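Local coordinates for protein transcriptional regulator, ROK family (Vibrio cholerae O1 biovar eltor, PDB 1Z05) that probably binds DNA as a zinc-containing transcriptional regulator of the ROK family, homologous to Mlc of Escherichia coli and linked to carbohydrate metabolism, at residues I137-I142 and L148-F153; L111-G116 and L120-H125; A302-G307 and C311-E316; L333-I338 and K371-P376. One frame throughout, in Å; residues are numbered along the deposited sequence. Where two conformers were deposited one is given.

Contact 1 of 4, residues I137-I142 and L148-F153; sequences IDIHEI and LARLLF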
loop_
_atom_site.group_PDB
_atom_site.type_symbol
_atom_site.label_atom_id
_atom_site.label_comp_id
_atom_site.label_asym_id
_atom_site.label_seq_id
_atom_site.Cartn_x
_atom_site.Cartn_y
_atom_site.Cartn_z
ATOM N N ILE A 137 9.734 -20.418 26.136
ATOM C CA ILE A 137 9.152 -21.700 26.535
ATOM C C ILE A 137 9.130 -22.610 25.317
ATOM O O ILE A 137 8.541 -22.263 24.290
ATOM C CB ILE A 137 7.694 -21.499 27.052
ATOM C CG1 ILE A 137 7.661 -20.501 28.219
ATOM C CG2 ILE A 137 7.063 -22.830 27.469
ATOM C CD1 ILE A 137 6.552 -19.439 28.105
ATOM N N ASP A 138 9.768 -23.774 25.428
ATOM C CA ASP A 138 9.732 -24.760 24.353
ATOM C C ASP A 138 8.356 -25.413 24.237
ATOM O O ASP A 138 7.744 -25.784 25.242
ATOM C CB ASP A 138 10.838 -25.805 24.525
ATOM C CG ASP A 138 12.202 -25.299 24.050
ATOM O OD1 ASP A 138 12.252 -24.377 23.197
ATOM O OD2 ASP A 138 13.229 -25.828 24.528
ATOM N N ILE A 139 7.887 -25.532 22.997
ATOM C CA ILE A 139 6.530 -25.962 22.678
ATOM C C ILE A 139 6.642 -27.145 21.726
ATOM O O ILE A 139 7.177 -27.006 20.630
ATOM C CB ILE A 139 5.729 -24.797 21.989
ATOM C CG1 ILE A 139 5.638 -23.557 22.897
ATOM C CG2 ILE A 139 4.340 -25.243 21.536
ATOM C CD1 ILE A 139 5.087 -23.818 24.298
ATOM N N HIS A 140 6.137 -28.302 22.140
ATOM C CA HIS A 140 6.221 -29.497 21.304
ATOM C C HIS A 140 4.863 -29.898 20.716
ATOM O O HIS A 140 4.736 -30.936 20.065
ATOM C CB HIS A 140 6.905 -30.640 22.065
ATOM C CG HIS A 140 8.224 -30.248 22.661
ATOM N ND1 HIS A 140 8.414 -30.092 24.017
ATOM C CD2 HIS A 140 9.409 -29.943 22.079
ATOM C CE1 HIS A 140 9.663 -29.730 24.247
ATOM N NE2 HIS A 140 10.288 -29.630 23.087
ATOM N N GLU A 141 3.863 -29.046 20.934
ATOM C CA GLU A 141 2.550 -29.206 20.311
ATOM C C GLU A 141 2.615 -28.787 18.848
ATOM O O GLU A 141 3.395 -27.901 18.487
ATOM C CB GLU A 141 1.497 -28.377 21.050
ATOM C CG GLU A 141 1.178 -28.884 22.469
ATOM C CD GLU A 141 2.109 -28.325 23.550
ATOM O OE1 GLU A 141 3.147 -27.712 23.221
ATOM O OE2 GLU A 141 1.796 -28.501 24.744
ATOM N N ILE A 142 1.793 -29.429 18.022
ATOM C CA ILE A 142 1.780 -29.197 16.576
ATOM C C ILE A 142 0.399 -28.757 16.092
ATOM O O ILE A 142 0.270 -27.789 15.334
ATOM C CB ILE A 142 2.225 -30.474 15.802
ATOM C CG1 ILE A 142 3.710 -30.790 16.059
ATOM C CG2 ILE A 142 1.910 -30.356 14.308
ATOM C CD1 ILE A 142 4.696 -29.683 15.641
ATOM N N LEU A 148 -3.114 -23.948 20.958
ATOM C CA LEU A 148 -3.898 -22.906 21.618
ATOM C C LEU A 148 -4.067 -23.189 23.116
ATOM O O LEU A 148 -3.894 -22.289 23.940
ATOM C CB LEU A 148 -5.261 -22.722 20.941
ATOM C CG LEU A 148 -6.226 -21.736 21.613
ATOM C CD1 LEU A 148 -5.746 -20.282 21.442
ATOM C CD2 LEU A 148 -7.633 -21.918 21.077
ATOM N N ALA A 149 -4.395 -24.437 23.455
ATOM C CA ALA A 149 -4.535 -24.843 24.853
ATOM C C ALA A 149 -3.258 -24.570 25.658
ATOM O O ALA A 149 -3.326 -24.070 26.771
ATOM C CB ALA A 149 -4.939 -26.315 24.954
ATOM N N ARG A 150 -2.106 -24.885 25.071
ATOM C CA ARG A 150 -0.804 -24.675 25.697
ATOM C C ARG A 150 -0.487 -23.195 25.891
ATOM O O ARG A 150 0.013 -22.794 26.946
ATOM C CB ARG A 150 0.298 -25.346 24.858
ATOM C CG ARG A 150 1.722 -25.159 25.405
ATOM C CD ARG A 150 1.921 -25.840 26.768
ATOM N NE ARG A 150 3.259 -25.589 27.296
ATOM C CZ ARG A 150 4.336 -26.308 26.988
ATOM N NH1 ARG A 150 4.243 -27.331 26.149
ATOM N NH2 ARG A 150 5.513 -25.992 27.509
ATOM N N LEU A 151 -0.781 -22.395 24.868
ATOM C CA LEU A 151 -0.510 -20.961 24.900
ATOM C C LEU A 151 -1.317 -20.232 25.982
ATOM O O LEU A 151 -0.786 -19.358 26.665
ATOM C CB LEU A 151 -0.736 -20.355 23.506
ATOM C CG LEU A 151 -0.511 -18.871 23.242
ATOM C CD1 LEU A 151 0.014 -18.688 21.812
ATOM C CD2 LEU A 151 -1.807 -18.103 23.456
ATOM N N LEU A 152 -2.588 -20.599 26.136
ATOM C CA LEU A 152 -3.444 -19.995 27.158
ATOM C C LEU A 152 -2.981 -20.422 28.557
ATOM O O LEU A 152 -2.948 -19.610 29.479
ATOM C CB LEU A 152 -4.930 -20.346 26.917
ATOM C CG LEU A 152 -5.522 -19.862 25.576
ATOM C CD1 LEU A 152 -6.921 -20.421 25.323
ATOM C CD2 LEU A 152 -5.523 -18.336 25.445
ATOM N N PHE A 153 -2.603 -21.691 28.698
ATOM C CA PHE A 153 -2.038 -22.200 29.954
ATOM C C PHE A 153 -0.769 -21.424 30.326
ATOM O O PHE A 153 -0.550 -21.115 31.499
ATOM C CB PHE A 153 -1.724 -23.689 29.831
ATOM C CG PHE A 153 -2.886 -24.604 30.162
ATOM C CD1 PHE A 153 -4.206 -24.202 29.965
ATOM C CD2 PHE A 153 -2.646 -25.890 30.636
ATOM C CE1 PHE A 153 -5.272 -25.065 30.257
ATOM C CE2 PHE A 153 -3.701 -26.764 30.936
ATOM C CZ PHE A 153 -5.016 -26.352 30.747
HETATM O O HOH W 1 6.018 -29.184 25.237
#
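Glu141 and Arg150 mark the closest approach of the two backbones, their CA atoms 7.8 Å apart where the chain leaves strand 131-138 and the next helix, 144-161, turns back beside it. This is a strand-to-helix connection of the ROK fold, at the edge of a mixed sheet whose order is 3-2-1-4-5. The gap is bridged by Arg150, whose chain starts with CG anti to the backbone N (chi1 178°), and the bend at chi2 lays the guanidinium against the loop. CD1 of Ile139 sits over the centre of one guanidinium face of Arg150, 3.7 Å above its plane, while CG2 of Ile137 comes within 3.5 Å of NH2 of Arg150 from an oblique direction. Glu141 answers from the edge: its carboxylate, turned 64° from the guanidinium, makes a salt bridge through the syn lone pair of OE2. Glu154, one helical turn further on, pairs with NE, so two carboxylates probably share the charge and limit the group's rotation. A water accepts from NH1 of Arg150 and from N of His140, tying the loop backbone to the same edge. The bond from NH1 of Arg150 to OE2 of Glu141 measures 3.1 Å, with 165° at the hydrogen.

Contact 2 of 4, residues L111-G116 and L120-H125; sequences LSMRLG and LTIALH. With SO4 (sulfate ion), chain C.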
loop_
_atom_site.group_PDB
_atom_site.type_symbol
_atom_site.label_atom_id
_atom_site.label_comp_id
_atom_site.label_asym_id
_atom_site.label_seq_id
_atom_site.Cartn_x
_atom_site.Cartn_y
_atom_site.Cartn_z
ATOM N N LEU A 111 1.950 -7.092 27.521
ATOM C CA LEU A 111 2.623 -8.324 27.156
ATOM C C LEU A 111 2.869 -8.345 25.662
ATOM O O LEU A 111 2.011 -7.931 24.870
ATOM C CB LEU A 111 1.766 -9.547 27.508
ATOM C CG LEU A 111 1.553 -9.988 28.950
ATOM C CD1 LEU A 111 0.916 -11.382 28.918
ATOM C CD2 LEU A 111 2.856 -10.020 29.723
ATOM N N SER A 112 4.055 -8.799 25.279
ATOM C CA SER A 112 4.370 -9.016 23.875
ATOM C C SER A 112 4.853 -10.447 23.777
ATOM O O SER A 112 5.708 -10.872 24.557
ATOM C CB SER A 112 5.433 -8.031 23.383
ATOM O OG SER A 112 5.643 -8.166 21.983
ATOM N N MET A 113 4.271 -11.192 22.841
ATOM C CA MET A 113 4.576 -12.598 22.660
ATOM C C MET A 113 5.051 -12.891 21.245
ATOM O O MET A 113 4.656 -12.222 20.287
ATOM C CB MET A 113 3.331 -13.436 22.962
ATOM C CG MET A 113 2.829 -13.288 24.390
ATOM S SD MET A 113 1.223 -14.072 24.645
ATOM C CE MET A 113 1.694 -15.786 24.767
ATOM N N ARG A 114 5.911 -13.890 21.119
ATOM C CA ARG A 114 6.207 -14.462 19.813
ATOM C C ARG A 114 5.906 -15.952 19.831
ATOM O O ARG A 114 6.396 -16.681 20.705
ATOM C CB ARG A 114 7.664 -14.230 19.403
ATOM C CG ARG A 114 8.024 -14.967 18.093
ATOM C CD ARG A 114 9.483 -14.780 17.668
ATOM N NE ARG A 114 9.806 -15.703 16.581
ATOM C CZ ARG A 114 9.527 -15.475 15.300
ATOM N NH1 ARG A 114 8.938 -14.333 14.934
ATOM N NH2 ARG A 114 9.821 -16.395 14.387
ATOM N N LEU A 115 5.096 -16.396 18.872
ATOM C CA LEU A 115 4.949 -17.815 18.592
ATOM C C LEU A 115 5.942 -18.168 17.494
ATOM O O LEU A 115 5.706 -17.883 16.317
ATOM C CB LEU A 115 3.508 -18.165 18.178
ATOM C CG LEU A 115 3.176 -19.658 17.999
ATOM C CD1 LEU A 115 3.506 -20.465 19.258
ATOM C CD2 LEU A 115 1.713 -19.867 17.610
ATOM N N GLY A 116 7.067 -18.758 17.893
ATOM C CA GLY A 116 8.113 -19.147 16.957
ATOM C C GLY A 116 8.041 -20.630 16.655
ATOM O O GLY A 116 7.132 -21.317 17.123
ATOM N N LEU A 120 7.528 -20.528 22.423
ATOM C CA LEU A 120 6.719 -19.362 22.719
ATOM C C LEU A 120 7.519 -18.434 23.615
ATOM O O LEU A 120 8.029 -18.857 24.654
ATOM C CB LEU A 120 5.410 -19.767 23.412
ATOM C CG LEU A 120 4.560 -18.632 24.012
ATOM C CD1 LEU A 120 3.988 -17.732 22.907
ATOM C CD2 LEU A 120 3.442 -19.176 24.901
ATOM N N THR A 121 7.638 -17.179 23.200
ATOM C CA THR A 121 8.281 -16.153 24.021
ATOM C C THR A 121 7.225 -15.221 24.607
ATOM O O THR A 121 6.358 -14.727 23.890
ATOM C CB THR A 121 9.355 -15.365 23.241
ATOM O OG1 THR A 121 10.412 -16.258 22.867
ATOM C CG2 THR A 121 9.946 -14.241 24.109
ATOM N N ILE A 122 7.279 -15.016 25.919
ATOM C CA ILE A 122 6.386 -14.070 26.568
ATOM C C ILE A 122 7.268 -13.038 27.252
ATOM O O ILE A 122 8.153 -13.392 28.029
ATOM C CB ILE A 122 5.416 -14.747 27.592
ATOM C CG1 ILE A 122 4.570 -15.828 26.897
ATOM C CG2 ILE A 122 4.504 -13.694 28.234
ATOM C CD1 ILE A 122 3.766 -16.732 27.848
ATOM N N ALA A 123 7.055 -11.769 26.926
ATOM C CA ALA A 123 7.818 -10.698 27.544
ATOM C C ALA A 123 6.861 -9.678 28.129
ATOM O O ALA A 123 5.816 -9.391 27.548
ATOM C CB ALA A 123 8.750 -10.039 26.536
ATOM N N LEU A 124 7.213 -9.151 29.291
ATOM C CA LEU A 124 6.496 -8.025 29.871
ATOM C C LEU A 124 7.270 -6.759 29.526
ATOM O O LEU A 124 8.481 -6.682 29.772
ATOM C CB LEU A 124 6.366 -8.201 31.391
ATOM C CG LEU A 124 5.737 -7.067 32.212
ATOM C CD1 LEU A 124 4.241 -6.947 31.954
ATOM C CD2 LEU A 124 6.015 -7.292 33.694
ATOM N N HIS A 125 6.569 -5.780 28.946
ATOM C CA HIS A 125 7.169 -4.496 28.567
ATOM C C HIS A 125 6.529 -3.359 29.347
ATOM O O HIS A 125 5.351 -3.446 29.722
ATOM C CB HIS A 125 6.872 -4.184 27.091
ATOM C CG HIS A 125 7.660 -4.977 26.092
ATOM N ND1 HIS A 125 7.503 -6.334 25.922
ATOM C CD2 HIS A 125 8.542 -4.582 25.144
ATOM C CE1 HIS A 125 8.297 -6.750 24.950
ATOM N NE2 HIS A 125 8.941 -5.706 24.464
HETATM S S SO4 C . 12.192 -19.146 14.538
HETATM O O1 SO4 C . 12.939 -18.216 15.375
HETATM O O2 SO4 C . 12.400 -18.853 13.128
HETATM O O3 SO4 C . 12.684 -20.486 14.853
HETATM O O4 SO4 C . 10.765 -19.039 14.826
#
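Met113 and Ile122 face each other in a non-hydrogen-bonded pair, and around them the contact is at its tightest. Their side chains lie alongside, pointing the same way, and the bend of Met113 at chi3 (78°) brings its methyl against the side chains of the neighbouring strand. There CE of Met113 meets CG1 of Ile122 at 3.6 Å and CD1 of Leu120 at 3.5 Å. Further along the same face, CD2 of Leu111 reaches CD1 of Leu124 at 4.0 Å. Phe158 and Ile155 of helix 144-161 pack onto this apolar face, which is buried. The backbones run antiparallel, 170° between their directions, as the beta hairpin of strands 108-116 and 119-126 in the mixed sheet of the ROK fold. Four bonds join them in two hydrogen-bonded pairs, Ser112 with Ala123 and Arg114 with Thr121; the bond from N of Thr121 to O of Arg114 is 2.8 Å long and nearly straight, at 170°. CA of Met113 also approaches O of Thr121, at 3.0 Å, in a CA-H...O contact. On the opposite face Ser112 is still buried, its OG bonded to O of Thr406. The looser side is the Arg114 end, partly exposed, where the long extended side chain leads away from the neighbouring strand. Its NH1 makes a salt bridge with Asp217 and its NE bonds to the hydroxyl of Tyr119. A sulfate, probably from the crystallisation liquor, lies at the guanidinium edge, in its plane, and takes a bond of 2.8 Å from NH2 of Arg114 to O4; N of Arg117 and the Tyr119 hydroxyl also hold it.

Contact 3 of 4, residues A302-G307 and C311-E316; sequences ARIQAG and CLATVE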
loop_
_atom_site.group_PDB
_atom_site.type_symbol
_atom_site.label_atom_id
_atom_site.label_comp_id
_atom_site.label_asym_id
_atom_site.label_seq_id
_atom_site.Cartn_x
_atom_site.Cartn_y
_atom_site.Cartn_z
ATOM N N ALA A 302 27.274 -28.676 -1.375
ATOM C CA ALA A 302 27.485 -29.206 -2.732
ATOM C C ALA A 302 28.865 -28.853 -3.305
ATOM O O ALA A 302 29.515 -29.683 -3.932
ATOM C CB ALA A 302 26.372 -28.731 -3.679
ATOM N N ARG A 303 29.316 -27.625 -3.081
ATOM C CA ARG A 303 30.589 -27.173 -3.663
ATOM C C ARG A 303 31.787 -27.844 -2.988
ATOM O O ARG A 303 32.784 -28.153 -3.645
ATOM C CB ARG A 303 30.680 -25.644 -3.631
ATOM C CG ARG A 303 29.621 -24.962 -4.511
ATOM C CD ARG A 303 29.622 -23.431 -4.402
ATOM N NE ARG A 303 30.840 -22.890 -4.998
ATOM C CZ ARG A 303 31.063 -21.608 -5.267
ATOM N NH1 ARG A 303 30.136 -20.690 -5.009
ATOM N NH2 ARG A 303 32.228 -21.250 -5.806
ATOM N N ILE A 304 31.672 -28.091 -1.684
ATOM C CA ILE A 304 32.694 -28.848 -0.939
ATOM C C ILE A 304 32.760 -30.320 -1.384
ATOM O O ILE A 304 33.859 -30.883 -1.523
ATOM C CB ILE A 304 32.513 -28.699 0.601
ATOM C CG1 ILE A 304 32.949 -27.296 1.038
ATOM C CG2 ILE A 304 33.309 -29.756 1.366
ATOM C CD1 ILE A 304 32.380 -26.843 2.367
ATOM N N GLN A 305 31.591 -30.927 -1.600
ATOM C CA GLN A 305 31.490 -32.309 -2.086
ATOM C C GLN A 305 32.106 -32.442 -3.479
ATOM O O GLN A 305 32.710 -33.470 -3.805
ATOM C CB GLN A 305 30.027 -32.781 -2.067
ATOM C CG GLN A 305 29.740 -34.154 -2.711
ATOM C CD GLN A 305 30.341 -35.342 -1.956
ATOM O OE1 GLN A 305 30.349 -35.385 -0.722
ATOM N NE2 GLN A 305 30.835 -36.322 -2.706
ATOM N N ALA A 306 31.984 -31.383 -4.281
ATOM C CA ALA A 306 32.553 -31.353 -5.630
ATOM C C ALA A 306 34.063 -31.081 -5.617
ATOM O O ALA A 306 34.721 -31.142 -6.656
ATOM C CB ALA A 306 31.825 -30.332 -6.488
ATOM N N GLY A 307 34.603 -30.787 -4.436
ATOM C CA GLY A 307 36.045 -30.700 -4.248
ATOM C C GLY A 307 36.608 -29.288 -4.213
ATOM O O GLY A 307 37.809 -29.108 -4.334
ATOM N N CYS A 311 37.929 -23.635 4.259
ATOM C CA CYS A 311 38.150 -23.865 5.679
ATOM C C CYS A 311 36.943 -24.563 6.329
ATOM O O CYS A 311 37.033 -25.044 7.457
ATOM C CB CYS A 311 38.452 -22.543 6.391
ATOM S SG CYS A 311 37.079 -21.361 6.453
ATOM N N LEU A 312 35.820 -24.603 5.612
ATOM C CA LEU A 312 34.617 -25.294 6.065
ATOM C C LEU A 312 34.585 -26.782 5.688
ATOM O O LEU A 312 33.670 -27.498 6.095
ATOM C CB LEU A 312 33.361 -24.597 5.512
ATOM C CG LEU A 312 33.045 -23.163 5.956
ATOM C CD1 LEU A 312 32.025 -22.503 5.031
ATOM C CD2 LEU A 312 32.566 -23.106 7.408
ATOM N N ALA A 313 35.574 -27.236 4.920
ATOM C CA ALA A 313 35.580 -28.587 4.342
ATOM C C ALA A 313 35.754 -29.734 5.348
ATOM O O ALA A 313 35.615 -30.909 4.982
ATOM C CB ALA A 313 36.633 -28.690 3.237
ATOM N N THR A 314 36.065 -29.399 6.600
ATOM C CA THR A 314 36.210 -30.403 7.657
ATOM C C THR A 314 35.148 -30.227 8.737
ATOM O O THR A 314 35.061 -31.031 9.671
ATOM C CB THR A 314 37.613 -30.360 8.317
ATOM O OG1 THR A 314 37.940 -29.010 8.669
ATOM C CG2 THR A 314 38.677 -30.912 7.373
ATOM N N VAL A 315 34.345 -29.174 8.597
ATOM C CA VAL A 315 33.332 -28.808 9.584
ATOM C C VAL A 315 32.064 -29.657 9.435
ATOM O O VAL A 315 31.541 -29.826 8.328
ATOM C CB VAL A 315 32.988 -27.289 9.509
ATOM C CG1 VAL A 315 31.903 -26.911 10.518
ATOM C CG2 VAL A 315 34.237 -26.444 9.732
ATOM N N GLU A 316 31.596 -30.194 10.563
ATOM C CA GLU A 316 30.348 -30.952 10.630
ATOM C C GLU A 316 29.194 -30.003 10.929
ATOM O O GLU A 316 29.333 -29.095 11.755
ATOM C CB GLU A 316 30.417 -32.013 11.738
ATOM C CG GLU A 316 31.671 -32.896 11.735
ATOM C CD GLU A 316 31.592 -34.076 10.772
ATOM O OE1 GLU A 316 32.358 -35.046 10.967
ATOM O OE2 GLU A 316 30.775 -34.042 9.823
#
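A small apolar contact joins Ile304, in the last turns of helix 293-305, to Leu312 and Ala313 in the loop that leads on to helix 320-328. The helix closes with a Schellman motif: Gly307 has a positive phi of 101°, and its N bonds back to O of Ile304. The chain then turns back toward the helix and passes into a type I beta turn from Leu312 to Val315, closed by the bond from N of Val315 to O of Leu312. Ile304 makes the whole approach from the helix side and uses both of its branches. They part at CB, CG1 anti to the carbonyl carbon (chi1 -73°) and CG2 anti to the backbone N, and this divergence sends CD1 to Leu312 and CG2 to Ala313. CD1 of Ile304, at the end of the longer branch, touches CB of Leu312 at 4.0 Å, the two side chains crossing at about a right angle. The same residues also pack on other helices, Ile304 against Leu333 of helix 332-356 and Leu312 against Ala326 of helix 320-328. The shorter branch lies against Ala313, with CG2 of Ile304 3.9 Å from CA and 4.0 Å from CB of Ala313.

Contact 4 of 4, residues L333-I338 and K371-P376; sequences LAVDVI and KSILYP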
loop_
_atom_site.group_PDB
_atom_site.type_symbol
_atom_site.label_atom_id
_atom_site.label_comp_id
_atom_site.label_asym_id
_atom_site.label_seq_id
_atom_site.Cartn_x
_atom_site.Cartn_y
_atom_site.Cartn_z
ATOM N N LEU A 333 35.620 -19.515 -0.765
ATOM C CA LEU A 333 34.344 -20.192 -1.037
ATOM C C LEU A 333 33.145 -19.524 -0.346
ATOM O O LEU A 333 32.139 -19.239 -0.988
ATOM C CB LEU A 333 34.416 -21.689 -0.705
ATOM C CG LEU A 333 33.116 -22.495 -0.918
ATOM C CD1 LEU A 333 32.686 -22.422 -2.362
ATOM C CD2 LEU A 333 33.291 -23.950 -0.501
ATOM N N ALA A 334 33.265 -19.266 0.954
ATOM C CA ALA A 334 32.203 -18.618 1.723
ATOM C C ALA A 334 31.933 -17.201 1.218
ATOM O O ALA A 334 30.783 -16.788 1.102
ATOM C CB ALA A 334 32.557 -18.608 3.203
ATOM N N VAL A 335 32.996 -16.457 0.918
ATOM C CA VAL A 335 32.864 -15.145 0.285
ATOM C C VAL A 335 32.055 -15.263 -1.009
ATOM O O VAL A 335 31.084 -14.529 -1.213
ATOM C CB VAL A 335 34.251 -14.492 0.011
ATOM C CG1 VAL A 335 34.122 -13.267 -0.913
ATOM C CG2 VAL A 335 34.945 -14.110 1.324
ATOM N N ASP A 336 32.433 -16.199 -1.871
ATOM C CA ASP A 336 31.731 -16.390 -3.146
ATOM C C ASP A 336 30.245 -16.763 -2.985
ATOM O O ASP A 336 29.383 -16.290 -3.739
ATOM C CB ASP A 336 32.447 -17.441 -3.994
ATOM C CG ASP A 336 32.058 -17.360 -5.460
ATOM O OD1 ASP A 336 32.313 -16.300 -6.096
ATOM O OD2 ASP A 336 31.505 -18.363 -5.977
ATOM N N VAL A 337 29.962 -17.621 -2.012
ATOM C CA VAL A 337 28.582 -18.003 -1.680
ATOM C C VAL A 337 27.764 -16.786 -1.202
ATOM O O VAL A 337 26.639 -16.573 -1.655
ATOM C CB VAL A 337 28.562 -19.158 -0.641
ATOM C CG1 VAL A 337 27.149 -19.412 -0.097
ATOM C CG2 VAL A 337 29.129 -20.438 -1.255
ATOM N N ILE A 338 28.332 -15.980 -0.311
ATOM C CA ILE A 338 27.656 -14.756 0.155
ATOM C C ILE A 338 27.432 -13.718 -0.959
ATOM O O ILE A 338 26.392 -13.032 -0.990
ATOM C CB ILE A 338 28.387 -14.123 1.386
ATOM C CG1 ILE A 338 28.320 -15.065 2.605
ATOM C CG2 ILE A 338 27.798 -12.762 1.751
ATOM C CD1 ILE A 338 26.928 -15.613 2.905
ATOM N N LYS A 371 27.854 -8.716 6.452
ATOM C CA LYS A 371 27.364 -7.549 5.703
ATOM C C LYS A 371 28.425 -6.833 4.866
ATOM O O LYS A 371 28.103 -6.285 3.815
ATOM C CB LYS A 371 26.602 -6.562 6.600
ATOM C CG LYS A 371 27.428 -5.743 7.580
ATOM C CD LYS A 371 26.500 -5.022 8.547
ATOM C CE LYS A 371 27.117 -3.778 9.132
ATOM N NZ LYS A 371 26.095 -3.025 9.929
ATOM N N SER A 372 29.681 -6.849 5.321
ATOM C CA SER A 372 30.784 -6.249 4.567
ATOM C C SER A 372 30.953 -6.899 3.198
ATOM O O SER A 372 31.415 -6.253 2.251
ATOM C CB SER A 372 32.095 -6.334 5.354
ATOM O OG SER A 372 32.593 -7.665 5.347
ATOM N N ILE A 373 30.565 -8.172 3.102
ATOM C CA ILE A 373 30.652 -8.949 1.863
ATOM C C ILE A 373 29.333 -8.899 1.085
ATOM O O ILE A 373 29.319 -8.730 -0.139
ATOM C CB ILE A 373 31.035 -10.441 2.156
ATOM C CG1 ILE A 373 32.388 -10.548 2.884
ATOM C CG2 ILE A 373 30.993 -11.306 0.877
ATOM C CD1 ILE A 373 33.602 -9.984 2.114
ATOM N N LEU A 374 28.228 -9.034 1.810
ATOM C CA LEU A 374 26.898 -9.078 1.213
ATOM C C LEU A 374 26.437 -7.750 0.602
ATOM O O LEU A 374 25.909 -7.726 -0.507
ATOM C CB LEU A 374 25.878 -9.552 2.258
ATOM C CG LEU A 374 24.418 -9.696 1.822
ATOM C CD1 LEU A 374 24.208 -10.990 1.056
ATOM C CD2 LEU A 374 23.508 -9.643 3.045
ATOM N N TYR A 375 26.623 -6.651 1.322
ATOM C CA TYR A 375 26.030 -5.378 0.909
ATOM C C TYR A 375 26.529 -4.854 -0.438
ATOM O O TYR A 375 25.718 -4.412 -1.255
ATOM C CB TYR A 375 26.196 -4.308 1.994
ATOM C CG TYR A 375 25.263 -4.454 3.184
ATOM C CD1 TYR A 375 24.551 -5.635 3.417
ATOM C CD2 TYR A 375 25.109 -3.408 4.084
ATOM C CE1 TYR A 375 23.728 -5.770 4.526
ATOM C CE2 TYR A 375 24.280 -3.530 5.181
ATOM C CZ TYR A 375 23.600 -4.705 5.398
ATOM O OH TYR A 375 22.779 -4.792 6.493
ATOM N N PRO A 376 27.859 -4.856 -0.669
ATOM C CA PRO A 376 28.344 -4.435 -1.993
ATOM C C PRO A 376 27.782 -5.242 -3.167
ATOM O O PRO A 376 27.545 -4.673 -4.236
ATOM C CB PRO A 376 29.869 -4.608 -1.883
ATOM C CG PRO A 376 30.143 -4.439 -0.437
ATOM C CD PRO A 376 28.980 -5.136 0.244
#
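Apolar contacts carry this meeting of helices, and Ile338 and Ile373 lie at its middle. Their CG2 methyls come together at 3.6 Å, the two side chains crossing at about a right angle. In both, chi1 near -60° (-65° and -59°) puts CG1 beside the backbone N and leaves CG2 anti to it, and it is the CG2 branch that is turned to the other helix. CG2 of Ile338 also rests 3.8 Å from CB of Leu374, so a single methyl lies against two successive residues. On the partly exposed flank Val335 adds a lighter touch, its CG1 lying 4.1 Å from CG2 of Ile373. Helix 332-356 and helix 371-385 belong to the same alpha/beta half of the ROK fold; between them in the chain runs strand 360-364, a member of the second mixed sheet. The axes of the two short segments cross at -39°, and Ile338 and Leu374 have the closest CA atoms. Contacts of side chains with backbone are a second kind: CD1 of Leu374 packs 3.6 Å from O of Ile338, and CG2 of Ile373 lies 3.8 Å from O of Val335. The polar groups have other partners: NZ of Lys371 makes a salt bridge with Glu398, and Asp336 pairs with Arg303. Ile367 also touches both Ile338 and Leu374, and Ile323 and Ala327 of helix 320-328 pack against Ile338.

In the fold
Contact 2 is the buried core of the set and contact 1 its surface edge: the two touch through strands 119-126 and 131-138 of one sheet, where O of Ile137 lies 2.7 Å from N of Leu120, a probable hydrogen bond. Contact 2 relies on backbone bonds and apolar packing, contact 1 on a salt bridge whose guanidinium is packed by an aliphatic side chain. Contacts 3 and 4, partly buried and both apolar across their segments, lie elsewhere, contact 4 about 33 Å from contact 2 between centres. They meet each other through helix 332-356, by a salt bridge and by apolar packing. Charge there joins the two contacts, whereas in contact 1 it spans one.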